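Local coordinates for Iron(3+)-hydroxamate-binding protein FhuD (Bacillus subtilis subsp. subtilis, PDB 3G9Q) that binds iron(3+)-hydroxamate complexes such as ferrichrome and coprogen and hands them to the membrane-bound permease of the FhuCBGD ABC transporter for iron import, at residues Trp128-Ala142 with Leu258-Thr270. Numbering follows the deposited sequence.
Sequences WDKKVAAAKTKIKKA and LEGQLEFITESLT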
loop_
_atom_site.group_PDB
_atom_site.type_symbol
_atom_site.label_atom_id
_atom_site.label_comp_id
_atom_site.label_asym_id
_atom_site.label_seq_id
_atom_site.Cartn_x
_atom_site.Cartn_y
_atom_site.Cartn_z
ATOM N N TRP A 128 -9.186 -0.304 12.887
ATOM C CA TRP A 128 -8.436 -1.191 12.013
ATOM C C TRP A 128 -8.436 -2.615 12.519
ATOM O O TRP A 128 -8.761 -3.535 11.774
ATOM C CB TRP A 128 -6.992 -0.702 11.874
ATOM C CG TRP A 128 -6.092 -1.598 11.052
ATOM C CD1 TRP A 128 -4.992 -2.264 11.489
ATOM C CD2 TRP A 128 -6.224 -1.913 9.654
ATOM N NE1 TRP A 128 -4.428 -2.979 10.455
ATOM C CE2 TRP A 128 -5.168 -2.779 9.319
ATOM C CE3 TRP A 128 -7.140 -1.546 8.655
ATOM C CZ2 TRP A 128 -4.995 -3.285 8.023
ATOM C CZ3 TRP A 128 -6.971 -2.051 7.371
ATOM C CH2 TRP A 128 -5.908 -2.909 7.068
ATOM N N ASP A 129 -8.070 -2.810 13.781
ATOM C CA ASP A 129 -8.030 -4.162 14.340
ATOM C C ASP A 129 -9.386 -4.837 14.403
ATOM O O ASP A 129 -9.469 -6.065 14.386
ATOM C CB ASP A 129 -7.384 -4.138 15.722
ATOM C CG ASP A 129 -5.885 -3.918 15.647
ATOM O OD1 ASP A 129 -5.236 -3.869 16.715
ATOM O OD2 ASP A 129 -5.360 -3.797 14.514
ATOM N N LYS A 130 -10.438 -4.026 14.481
ATOM C CA LYS A 130 -11.803 -4.543 14.508
ATOM C C LYS A 130 -12.177 -5.022 13.095
ATOM O O LYS A 130 -12.955 -5.969 12.924
ATOM C CB LYS A 130 -12.783 -3.459 14.972
ATOM C CG LYS A 130 -14.230 -3.942 15.113
ATOM C CD LYS A 130 -15.140 -2.879 15.736
ATOM C CE LYS A 130 -16.564 -3.405 15.871
ATOM N NZ LYS A 130 -17.025 -3.956 14.551
ATOM N N LYS A 131 -11.612 -4.357 12.089
ATOM C CA LYS A 131 -11.858 -4.732 10.713
ATOM C C LYS A 131 -11.012 -5.941 10.353
ATOM O O LYS A 131 -11.474 -6.856 9.661
ATOM C CB LYS A 131 -11.534 -3.594 9.750
ATOM C CG LYS A 131 -12.453 -2.395 9.859
ATOM C CD LYS A 131 -12.688 -1.777 8.488
ATOM C CE LYS A 131 -13.478 -0.495 8.595
ATOM N NZ LYS A 131 -12.689 0.554 9.288
ATOM N N VAL A 132 -9.767 -5.959 10.808
ATOM C CA VAL A 132 -8.917 -7.092 10.498
ATOM C C VAL A 132 -9.543 -8.370 11.053
ATOM O O VAL A 132 -9.831 -9.310 10.307
ATOM C CB VAL A 132 -7.493 -6.915 11.068
ATOM C CG1 VAL A 132 -6.729 -8.231 10.956
ATOM C CG2 VAL A 132 -6.758 -5.821 10.286
ATOM N N ALA A 133 -9.781 -8.379 12.360
ATOM C CA ALA A 133 -10.365 -9.519 13.053
ATOM C C ALA A 133 -11.614 -10.062 12.381
ATOM O O ALA A 133 -11.770 -11.271 12.217
ATOM C CB ALA A 133 -10.697 -9.119 14.482
ATOM N N ALA A 134 -12.513 -9.153 12.017
ATOM C CA ALA A 134 -13.778 -9.520 11.380
ATOM C C ALA A 134 -13.575 -10.224 10.038
ATOM O O ALA A 134 -14.153 -11.294 9.778
ATOM C CB ALA A 134 -14.625 -8.285 11.191
ATOM N N ALA A 135 -12.753 -9.607 9.191
ATOM C CA ALA A 135 -12.445 -10.142 7.873
ATOM C C ALA A 135 -11.654 -11.452 7.994
ATOM O O ALA A 135 -11.893 -12.406 7.255
ATOM C CB ALA A 135 -11.651 -9.102 7.054
ATOM N N LYS A 136 -10.709 -11.493 8.926
ATOM C CA LYS A 136 -9.908 -12.697 9.123
ATOM C C LYS A 136 -10.821 -13.899 9.304
ATOM O O LYS A 136 -10.640 -14.922 8.650
ATOM C CB LYS A 136 -9.018 -12.546 10.350
ATOM C CG LYS A 136 -8.032 -13.656 10.567
ATOM C CD LYS A 136 -7.136 -13.311 11.757
ATOM C CE LYS A 136 -5.886 -14.185 11.787
ATOM N NZ LYS A 136 -6.265 -15.598 11.553
ATOM N N THR A 137 -11.814 -13.762 10.176
ATOM C CA THR A 137 -12.759 -14.843 10.455
ATOM C C THR A 137 -13.735 -15.079 9.304
ATOM O O THR A 137 -14.136 -16.211 9.042
ATOM C CB THR A 137 -13.561 -14.550 11.750
ATOM O OG1 THR A 137 -12.653 -14.275 12.828
ATOM C CG2 THR A 137 -14.420 -15.749 12.131
ATOM N N LYS A 138 -14.111 -14.008 8.616
ATOM C CA LYS A 138 -15.033 -14.113 7.487
ATOM C C LYS A 138 -14.383 -14.844 6.311
ATOM O O LYS A 138 -15.031 -15.636 5.630
ATOM C CB LYS A 138 -15.474 -12.720 7.056
ATOM C CG LYS A 138 -16.772 -12.697 6.291
ATOM C CD LYS A 138 -16.521 -12.423 4.828
ATOM C CE LYS A 138 -17.630 -11.552 4.236
ATOM N NZ LYS A 138 -17.622 -10.178 4.803
ATOM N N ILE A 139 -13.094 -14.572 6.100
ATOM C CA ILE A 139 -12.314 -15.175 5.023
ATOM C C ILE A 139 -11.957 -16.633 5.346
ATOM O O ILE A 139 -12.239 -17.508 4.542
ATOM C CB ILE A 139 -10.986 -14.367 4.742
ATOM C CG1 ILE A 139 -11.266 -12.870 4.594
ATOM C CG2 ILE A 139 -10.336 -14.830 3.442
ATOM C CD1 ILE A 139 -12.291 -12.437 3.510
ATOM N N LYS A 140 -11.343 -16.906 6.501
ATOM C CA LYS A 140 -10.970 -18.292 6.854
ATOM C C LYS A 140 -12.166 -19.233 6.693
ATOM O O LYS A 140 -12.007 -20.419 6.419
ATOM C CB LYS A 140 -10.448 -18.391 8.303
ATOM C CG LYS A 140 -9.149 -17.610 8.595
ATOM C CD LYS A 140 -7.881 -18.302 8.100
ATOM C CE LYS A 140 -7.304 -19.243 9.151
ATOM N NZ LYS A 140 -8.264 -20.298 9.577
ATOM N N LYS A 141 -13.365 -18.690 6.860
ATOM C CA LYS A 141 -14.573 -19.478 6.722
ATOM C C LYS A 141 -14.822 -19.809 5.246
ATOM O O LYS A 141 -15.171 -20.937 4.905
ATOM C CB LYS A 141 -15.743 -18.700 7.319
ATOM C CG LYS A 141 -17.005 -19.509 7.542
ATOM C CD LYS A 141 -18.111 -18.625 8.108
ATOM C CE LYS A 141 -18.443 -17.471 7.153
ATOM N NZ LYS A 141 -19.582 -16.620 7.626
ATOM N N ALA A 142 -14.617 -18.829 4.372
ATOM C CA ALA A 142 -14.822 -19.010 2.939
ATOM C C ALA A 142 -13.685 -19.715 2.180
ATOM O O ALA A 142 -13.955 -20.337 1.153
ATOM C CB ALA A 142 -15.106 -17.658 2.284
ATOM N N LEU A 258 -4.745 1.078 3.133
ATOM C CA LEU A 258 -4.832 -0.231 3.761
ATOM C C LEU A 258 -6.300 -0.616 3.912
ATOM O O LEU A 258 -6.678 -1.763 3.662
ATOM C CB LEU A 258 -4.131 -0.222 5.129
ATOM C CG LEU A 258 -2.596 -0.141 5.129
ATOM C CD1 LEU A 258 -2.069 -0.135 6.556
ATOM C CD2 LEU A 258 -2.022 -1.320 4.351
ATOM N N GLU A 259 -7.133 0.340 4.317
ATOM C CA GLU A 259 -8.556 0.064 4.463
ATOM C C GLU A 259 -9.157 -0.308 3.114
ATOM O O GLU A 259 -9.883 -1.296 3.008
ATOM C CB GLU A 259 -9.290 1.272 5.050
ATOM C CG GLU A 259 -9.339 1.266 6.577
ATOM C CD GLU A 259 -10.192 2.389 7.154
ATOM O OE1 GLU A 259 -9.702 3.539 7.259
ATOM O OE2 GLU A 259 -11.358 2.111 7.489
ATOM N N GLY A 260 -8.846 0.477 2.086
ATOM C CA GLY A 260 -9.356 0.197 0.754
ATOM C C GLY A 260 -8.878 -1.139 0.202
ATOM O O GLY A 260 -9.634 -1.862 -0.461
ATOM N N GLN A 261 -7.614 -1.463 0.471
ATOM C CA GLN A 261 -7.024 -2.726 0.022
ATOM C C GLN A 261 -7.634 -3.927 0.736
ATOM O O GLN A 261 -7.854 -4.956 0.113
ATOM C CB GLN A 261 -5.508 -2.732 0.250
ATOM C CG GLN A 261 -4.763 -1.616 -0.442
ATOM C CD GLN A 261 -3.282 -1.630 -0.129
ATOM O OE1 GLN A 261 -2.517 -0.835 -0.674
ATOM N NE2 GLN A 261 -2.869 -2.531 0.757
ATOM N N LEU A 262 -7.902 -3.804 2.037
ATOM C CA LEU A 262 -8.480 -4.917 2.782
ATOM C C LEU A 262 -9.897 -5.170 2.337
ATOM O O LEU A 262 -10.368 -6.293 2.420
ATOM C CB LEU A 262 -8.468 -4.665 4.294
ATOM C CG LEU A 262 -9.090 -5.782 5.162
ATOM C CD1 LEU A 262 -8.452 -7.132 4.873
ATOM C CD2 LEU A 262 -8.915 -5.441 6.630
ATOM N N GLU A 263 -10.580 -4.130 1.872
ATOM C CA GLU A 263 -11.955 -4.290 1.401
ATOM C C GLU A 263 -11.901 -5.087 0.092
ATOM O O GLU A 263 -12.631 -6.064 -0.094
ATOM C CB GLU A 263 -12.603 -2.917 1.177
ATOM C CG GLU A 263 -14.119 -2.932 0.936
ATOM C CD GLU A 263 -14.667 -1.549 0.518
ATOM O OE1 GLU A 263 -14.441 -0.556 1.261
ATOM O OE2 GLU A 263 -15.325 -1.457 -0.552
ATOM N N PHE A 264 -11.011 -4.683 -0.806
ATOM C CA PHE A 264 -10.883 -5.381 -2.072
ATOM C C PHE A 264 -10.474 -6.845 -1.892
ATOM O O PHE A 264 -10.990 -7.718 -2.591
ATOM C CB PHE A 264 -9.876 -4.669 -2.965
ATOM C CG PHE A 264 -9.486 -5.461 -4.169
ATOM C CD1 PHE A 264 -10.384 -5.677 -5.192
ATOM C CD2 PHE A 264 -8.221 -6.017 -4.267
ATOM C CE1 PHE A 264 -10.027 -6.434 -6.298
ATOM C CE2 PHE A 264 -7.857 -6.777 -5.372
ATOM C CZ PHE A 264 -8.765 -6.983 -6.387
ATOM N N ILE A 265 -9.541 -7.102 -0.974
ATOM C CA ILE A 265 -9.075 -8.459 -0.691
ATOM C C ILE A 265 -10.269 -9.325 -0.235
ATOM O O ILE A 265 -10.545 -10.386 -0.802
ATOM C CB ILE A 265 -8.007 -8.483 0.461
ATOM C CG1 ILE A 265 -6.784 -7.612 0.099
ATOM C CG2 ILE A 265 -7.623 -9.940 0.785
ATOM C CD1 ILE A 265 -5.831 -7.332 1.256
ATOM N N THR A 266 -10.969 -8.842 0.794
ATOM C CA THR A 266 -12.117 -9.521 1.383
ATOM C C THR A 266 -13.254 -9.750 0.396
ATOM O O THR A 266 -13.727 -10.879 0.243
ATOM C CB THR A 266 -12.646 -8.729 2.586
ATOM O OG1 THR A 266 -11.564 -8.463 3.492
ATOM C CG2 THR A 266 -13.733 -9.522 3.300
ATOM N N GLU A 267 -13.696 -8.686 -0.271
ATOM C CA GLU A 267 -14.766 -8.823 -1.244
ATOM C C GLU A 267 -14.421 -9.887 -2.287
ATOM O O GLU A 267 -15.232 -10.768 -2.560
ATOM C CB GLU A 267 -15.048 -7.487 -1.939
ATOM C CG GLU A 267 -16.046 -7.594 -3.094
ATOM C CD GLU A 267 -17.429 -8.103 -2.664
ATOM O OE1 GLU A 267 -18.203 -8.523 -3.552
ATOM O OE2 GLU A 267 -17.757 -8.078 -1.454
ATOM N N SER A 268 -13.216 -9.806 -2.858
ATOM C CA SER A 268 -12.762 -10.757 -3.879
ATOM C C SER A 268 -12.840 -12.190 -3.395
ATOM O O SER A 268 -13.358 -13.056 -4.094
ATOM C CB SER A 268 -11.306 -10.486 -4.271
ATOM O OG SER A 268 -11.081 -9.145 -4.645
ATOM N N LEU A 269 -12.298 -12.431 -2.201
ATOM C CA LEU A 269 -12.268 -13.764 -1.612
ATOM C C LEU A 269 -13.568 -14.300 -1.044
ATOM O O LEU A 269 -13.602 -15.443 -0.606
ATOM C CB LEU A 269 -11.206 -13.840 -0.520
ATOM C CG LEU A 269 -9.769 -13.673 -0.991
ATOM C CD1 LEU A 269 -8.847 -14.114 0.136
ATOM C CD2 LEU A 269 -9.513 -14.521 -2.232
ATOM N N THR A 270 -14.630 -13.498 -1.041
ATOM C CA THR A 270 -15.907 -13.962 -0.507
ATOM C C THR A 270 -17.116 -13.777 -1.411
ATOM O O THR A 270 -18.213 -14.146 -1.007
ATOM C CB THR A 270 -16.276 -13.279 0.844
ATOM O OG1 THR A 270 -16.340 -11.860 0.661
ATOM C CG2 THR A 270 -15.277 -13.630 1.948
#
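Glu259 of helix 258-270 reaches across to Lys131 on helix 128-142. Its bond from CA to CB does not aim at the other helix, but the chain beyond it comes nearer: CG lies 4.1 Å from CE3 of the Trp128 ring, with ring and carboxylate planes 78° apart. CD then carries two oxygens with different partners: OE2 takes the Lys131 ammonium in a salt bridge, NZ to OE2 2.7 Å, approached from above the carboxylate plane, while OE1 accepts a hydrogen bond from the indole NE1 of Trp124. Lys131 bends at chi2 and chi4 to bring NZ there. Both the Lys131 ammonium and the Trp124 indole N-H would probably be left without these acceptors by an alanine at Glu259, and the Trp128 ring would lose its neighbour CG. With chi1 at 176°, the Trp128 indole swings away from its own backbone N, which brings the benzo end of the ring to the second helix: CH2 lies 3.8 Å from Leu258 CB, and Leu258 O sits at the ring edge. Leu262 is a knob in the hole formed by Trp128, Lys131, Val132 and Ala135, its CD2 4.0 Å from Trp128 CH2. The helix axes run roughly parallel, 24° apart and 9.7 Å at closest approach. Helix 128-142 is part of helix 118-143, the long helix that connects the two lobes in this family of binding proteins; here it packs on the C-terminal helix, from which Phe264, Ser268 and Leu269 reach strands 210-215 and 242-244. Farther along, Ala135 CB lies 3.6 Å from Thr266 OG1, a hydroxyl bonded back to Leu262 O. Ile139 then splits its branches: CD1 touches the CG2 methyls of both Thr266 and Thr270, whereas CG2 meets Leu269 CD1 at 3.7 Å.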